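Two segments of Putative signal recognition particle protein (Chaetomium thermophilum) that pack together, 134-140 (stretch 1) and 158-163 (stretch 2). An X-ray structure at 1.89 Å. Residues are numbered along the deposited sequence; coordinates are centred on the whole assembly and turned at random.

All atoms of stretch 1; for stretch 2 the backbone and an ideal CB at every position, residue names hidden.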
ATOM      1  N   SER A 134      13.500   4.945   9.830  1.00 41.83           N
ATOM      2  CA  SER A 134      14.209   3.849   9.171  1.00 47.41           C
ATOM      3  C   SER A 134      13.666   2.497   9.619  1.00 45.23           C
ATOM      4  O   SER A 134      14.246   1.848  10.492  1.00 45.75           O
ATOM      5  CB  SER A 134      15.711   3.926   9.449  1.00 57.33           C
ATOM      6  OG  SER A 134      16.411   2.926   8.726  1.00 58.95           O
ATOM      7  N   PRO A 135      12.554   2.058   9.017  1.00 35.77           N
ATOM      8  CA  PRO A 135      11.896   0.848   9.516  1.00 46.13           C
ATOM      9  C   PRO A 135      12.590  -0.437   9.077  1.00 48.17           C
ATOM     10  O   PRO A 135      12.970  -0.591   7.911  1.00 37.61           O
ATOM     11  CB  PRO A 135      10.485   0.940   8.916  1.00 39.45           C
ATOM     12  CG  PRO A 135      10.661   1.731   7.667  1.00 39.09           C
ATOM     13  CD  PRO A 135      11.823   2.674   7.894  1.00 36.96           C
ATOM     14  N   SER A 136      12.769  -1.342  10.034  1.00 47.26           N
ATOM     15  CA  SER A 136      13.238  -2.683   9.747  1.00 44.05           C
ATOM     16  C   SER A 136      12.243  -3.661  10.338  1.00 49.84           C
ATOM     17  O   SER A 136      11.739  -3.455  11.441  1.00 53.53           O
ATOM     18  CB  SER A 136      14.628  -2.916  10.334  1.00 52.93           C
ATOM     19  OG  SER A 136      15.579  -2.092   9.692  1.00 59.55           O
ATOM     20  N   LEU A 137      11.944  -4.716   9.593  1.00 50.21           N
ATOM     21  CA  LEU A 137      10.989  -5.707  10.054  1.00 48.43           C
ATOM     22  C   LEU A 137      11.720  -6.887  10.678  1.00 47.24           C
ATOM     23  O   LEU A 137      12.755  -7.315  10.175  1.00 45.30           O
ATOM     24  CB  LEU A 137      10.113  -6.185   8.897  1.00 48.01           C
ATOM     25  CG  LEU A 137       9.312  -5.124   8.141  1.00 34.21           C
ATOM     26  CD1 LEU A 137       8.291  -5.792   7.230  1.00 35.22           C
ATOM     27  CD2 LEU A 137       8.625  -4.177   9.108  1.00 32.97           C
ATOM     28  N   THR A 138      11.182  -7.397  11.781  1.00 48.80           N
ATOM     29  CA  THR A 138      11.705  -8.609  12.393  1.00 55.07           C
ATOM     30  C   THR A 138      11.072  -9.824  11.722  1.00 54.07           C
ATOM     31  O   THR A 138       9.848  -9.987  11.732  1.00 53.21           O
ATOM     32  CB  THR A 138      11.436  -8.643  13.906  1.00 57.94           C
ATOM     33  OG1 THR A 138      12.075  -7.523  14.529  1.00 57.88           O
ATOM     34  CG2 THR A 138      11.983  -9.923  14.512  1.00 51.39           C
ATOM     35  N   ILE A 139      11.914 -10.665  11.132  1.00 56.30           N
ATOM     36  CA  ILE A 139      11.451 -11.783  10.321  1.00 59.16           C
ATOM     37  C   ILE A 139      11.829 -13.130  10.932  1.00 60.44           C
ATOM     38  O   ILE A 139      12.997 -13.397  11.180  1.00 56.17           O
ATOM     39  CB  ILE A 139      12.045 -11.716   8.895  1.00 62.41           C
ATOM     40  CG1 ILE A 139      11.712 -10.379   8.223  1.00 55.54           C
ATOM     41  CG2 ILE A 139      11.554 -12.879   8.055  1.00 63.55           C
ATOM     42  CD1 ILE A 139      10.233 -10.121   8.066  1.00 42.22           C
ATOM     43  N   ILE A 140      10.833 -13.976  11.164  1.00 58.80           N
ATOM     44  CA  ILE A 140      11.078 -15.335  11.629  1.00 59.05           C
ATOM     45  C   ILE A 140      10.975 -16.302  10.454  1.00 60.74           C
ATOM     46  O   ILE A 140       9.899 -16.477   9.886  1.00 57.94           O
ATOM     47  CB  ILE A 140      10.069 -15.747  12.715  1.00 59.13           C
ATOM     48  CG1 ILE A 140      10.022 -14.695  13.824  1.00 65.62           C
ATOM     49  CG2 ILE A 140      10.412 -17.118  13.276  1.00 59.81           C
ATOM     50  CD1 ILE A 140       9.036 -15.015  14.929  1.00 73.06           C
ATOM     51  N   UNK A 158      17.933 -11.634  11.113  1.00 84.20           N
ATOM     52  CA  UNK A 158      16.491 -11.682  10.895  1.00 73.41           C
ATOM     53  C   UNK A 158      15.873 -10.287  10.837  1.00 69.07           C
ATOM     54  O   UNK A 158      14.704 -10.098  11.180  1.00 67.83           O
ATOM     55  CB  UNK A 158      15.822 -12.500  12.001  1.00 73.41           C
ATOM     56  N   UNK A 159      16.665  -9.314  10.402  1.00 59.76           N
ATOM     57  CA  UNK A 159      16.167  -7.960  10.198  1.00 60.97           C
ATOM     58  C   UNK A 159      16.125  -7.646   8.708  1.00 57.99           C
ATOM     59  O   UNK A 159      17.089  -7.904   7.986  1.00 60.87           O
ATOM     60  CB  UNK A 159      17.037  -6.943  10.939  1.00 60.97           C
ATOM     61  N   UNK A 160      15.007  -7.094   8.250  1.00 45.44           N
ATOM     62  CA  UNK A 160      14.847  -6.779   6.837  1.00 42.99           C
ATOM     63  C   UNK A 160      14.432  -5.324   6.627  1.00 44.62           C
ATOM     64  O   UNK A 160      13.511  -4.830   7.275  1.00 42.13           O
ATOM     65  CB  UNK A 160      13.815  -7.714   6.204  1.00 42.99           C
ATOM     66  N   UNK A 161      15.115  -4.647   5.713  1.00 41.21           N
ATOM     67  CA  UNK A 161      14.826  -3.248   5.420  1.00 48.13           C
ATOM     68  C   UNK A 161      13.527  -3.090   4.615  1.00 42.00           C
ATOM     69  O   UNK A 161      13.352  -3.712   3.566  1.00 33.75           O
ATOM     70  CB  UNK A 161      15.995  -2.624   4.655  1.00 48.13           C
ATOM     71  N   UNK A 162      12.617  -2.261   5.121  1.00 32.89           N
ATOM     72  CA  UNK A 162      11.368  -1.966   4.420  1.00 29.13           C
ATOM     73  C   UNK A 162      11.621  -0.997   3.266  1.00 31.51           C
ATOM     74  O   UNK A 162      12.105   0.113   3.483  1.00 32.61           O
ATOM     75  CB  UNK A 162      10.334  -1.384   5.386  1.00 29.13           C
ATOM     76  N   UNK A 163      11.304  -1.406   2.039  1.00 29.66           N
ATOM     77  CA  UNK A 163      11.595  -0.561   0.877  1.00 26.53           C
ATOM     78  C   UNK A 163      10.375  -0.178   0.039  1.00 24.31           C
ATOM     79  O   UNK A 163      10.459   0.707  -0.818  1.00 23.00           O
ATOM     80  CB  UNK A 163      12.604  -1.278  -0.023  1.00 26.53           C
TER

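The two segments pair as antiparallel strands, 136-140 against 159-163. Main-chain bonds set the register.

Position 158 lies beside Ile139. Its carbonyl O accepts a hydrogen bond from Ile139 N at 2.8 Å, a main-chain bond that does not depend on the side chain. CA-to-CB points sideways, and the ideal CB sits a tight 3.1 Å from Ile139 O. Beyond that, stretch 1 offers no pocket, so many side chains would suit if they turn outward. The residue is Tyr158. The end of its side chain leads away from stretch 1.

Position 159 pairs with Thr138, and its CB lies on the same sheet face as the side chains of Ser136 and Thr138. Thr138 OG1 lies on that face, and a long side chain crossing over strand 1 could also reach Ser136 O. A long donor such as lysine or arginine would suit; a shorter polar residue would also fit. The residue is Lys159. Chi1 to chi3 are all m, which folds the chain back over stretch 1. NZ donates to Thr138 OG1 at 3.2 Å and, weakly, to Ser136 O at 3.4 Å. On the way, CE passes 3.6 Å from Ser136 CB.

Position 160 pairs with Leu137 through two main-chain bonds: its N to Leu137 O at 3.0 Å, and Leu137 N to its O at 2.8 Å. CB lies on the face of Leu137. Ile139 CG1 is already 3.9 Å from the ideal CB, so a small or medium residue such as alanine, valine, threonine or serine would suit; a hydroxyl would need a partner, and stretch 1 offers no obvious one. The residue is Ser160. Its CB touches Ile139 CG1 at 4.0 Å, while OG is hydrogen-bonded elsewhere in the structure.

Position 161 pairs with Ser136, on that residue's face. The ideal CB is 5.1 Å from Ser136 OG, and little of stretch 1 reaches it. Many residues, polar ones included, would suit. The residue is Lys161, with chi1 to chi3 all t; its nearest approach is Lys161 CG to Pro135 O, 4.6 Å.

Position 162 points toward stretch 1. Its N donates to Pro135 O at 3.3 Å. The ideal CB has Leu137 CG 4.8 Å away, and the Pro135 ring is nearby. Leucine, isoleucine, valine or methionine would suit. The residue is Leu162, whose CD2 packs 3.7 Å from Pro135 CG.

Position 163 points away, with nothing of stretch 1 near its ideal CB. Stretch 1 sets no preference. The residue is Lys163.

Stretch 2 (158-163) YKSKLK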
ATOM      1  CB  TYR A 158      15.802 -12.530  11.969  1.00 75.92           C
ATOM      2  CG  TYR A 158      16.466 -12.498  13.328  1.00 82.02           C
ATOM      3  CD1 TYR A 158      16.233 -11.457  14.215  1.00 81.46           C
ATOM      4  CD2 TYR A 158      17.314 -13.521  13.726  1.00 91.70           C
ATOM      5  CE1 TYR A 158      16.837 -11.430  15.462  1.00 87.48           C
ATOM      6  CE2 TYR A 158      17.923 -13.504  14.968  1.00 98.84           C
ATOM      7  CZ  TYR A 158      17.680 -12.457  15.832  1.00 97.61           C
ATOM      8  OH  TYR A 158      18.288 -12.442  17.068  1.00102.99           O
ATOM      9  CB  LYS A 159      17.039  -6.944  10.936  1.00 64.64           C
ATOM     10  CG  LYS A 159      17.055  -7.121  12.451  1.00 71.50           C
ATOM     11  CD  LYS A 159      15.682  -6.869  13.059  1.00 72.29           C
ATOM     12  CE  LYS A 159      15.258  -5.414  12.887  1.00 72.26           C
ATOM     13  NZ  LYS A 159      13.887  -5.149  13.410  1.00 72.27           N
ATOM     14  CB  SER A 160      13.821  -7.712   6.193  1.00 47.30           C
ATOM     15  OG  SER A 160      13.607  -7.364   4.836  1.00 46.40           O
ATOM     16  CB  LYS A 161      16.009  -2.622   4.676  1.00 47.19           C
ATOM     17  CG  LYS A 161      15.865  -1.143   4.369  1.00 47.93           C
ATOM     18  CD  LYS A 161      17.237  -0.518   4.092  1.00 62.88           C
ATOM     19  CE  LYS A 161      17.119   0.917   3.594  1.00 66.57           C
ATOM     20  NZ  LYS A 161      16.340   0.990   2.323  1.00 66.08           N
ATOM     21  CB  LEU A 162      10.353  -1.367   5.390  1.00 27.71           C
ATOM     22  CG  LEU A 162       9.000  -1.009   4.775  1.00 24.30           C
ATOM     23  CD1 LEU A 162       8.316  -2.258   4.228  1.00 22.73           C
ATOM     24  CD2 LEU A 162       8.129  -0.308   5.806  1.00 23.63           C
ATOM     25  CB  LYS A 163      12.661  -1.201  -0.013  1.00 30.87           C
ATOM     26  CG  LYS A 163      14.013  -1.367   0.674  1.00 35.15           C
ATOM     27  CD  LYS A 163      15.156  -1.384  -0.326  1.00 49.67           C
ATOM     28  CE  LYS A 163      15.379  -0.008  -0.948  1.00 57.15           C
ATOM     29  NZ  LYS A 163      16.725   0.108  -1.594  1.00 60.50           N
TER
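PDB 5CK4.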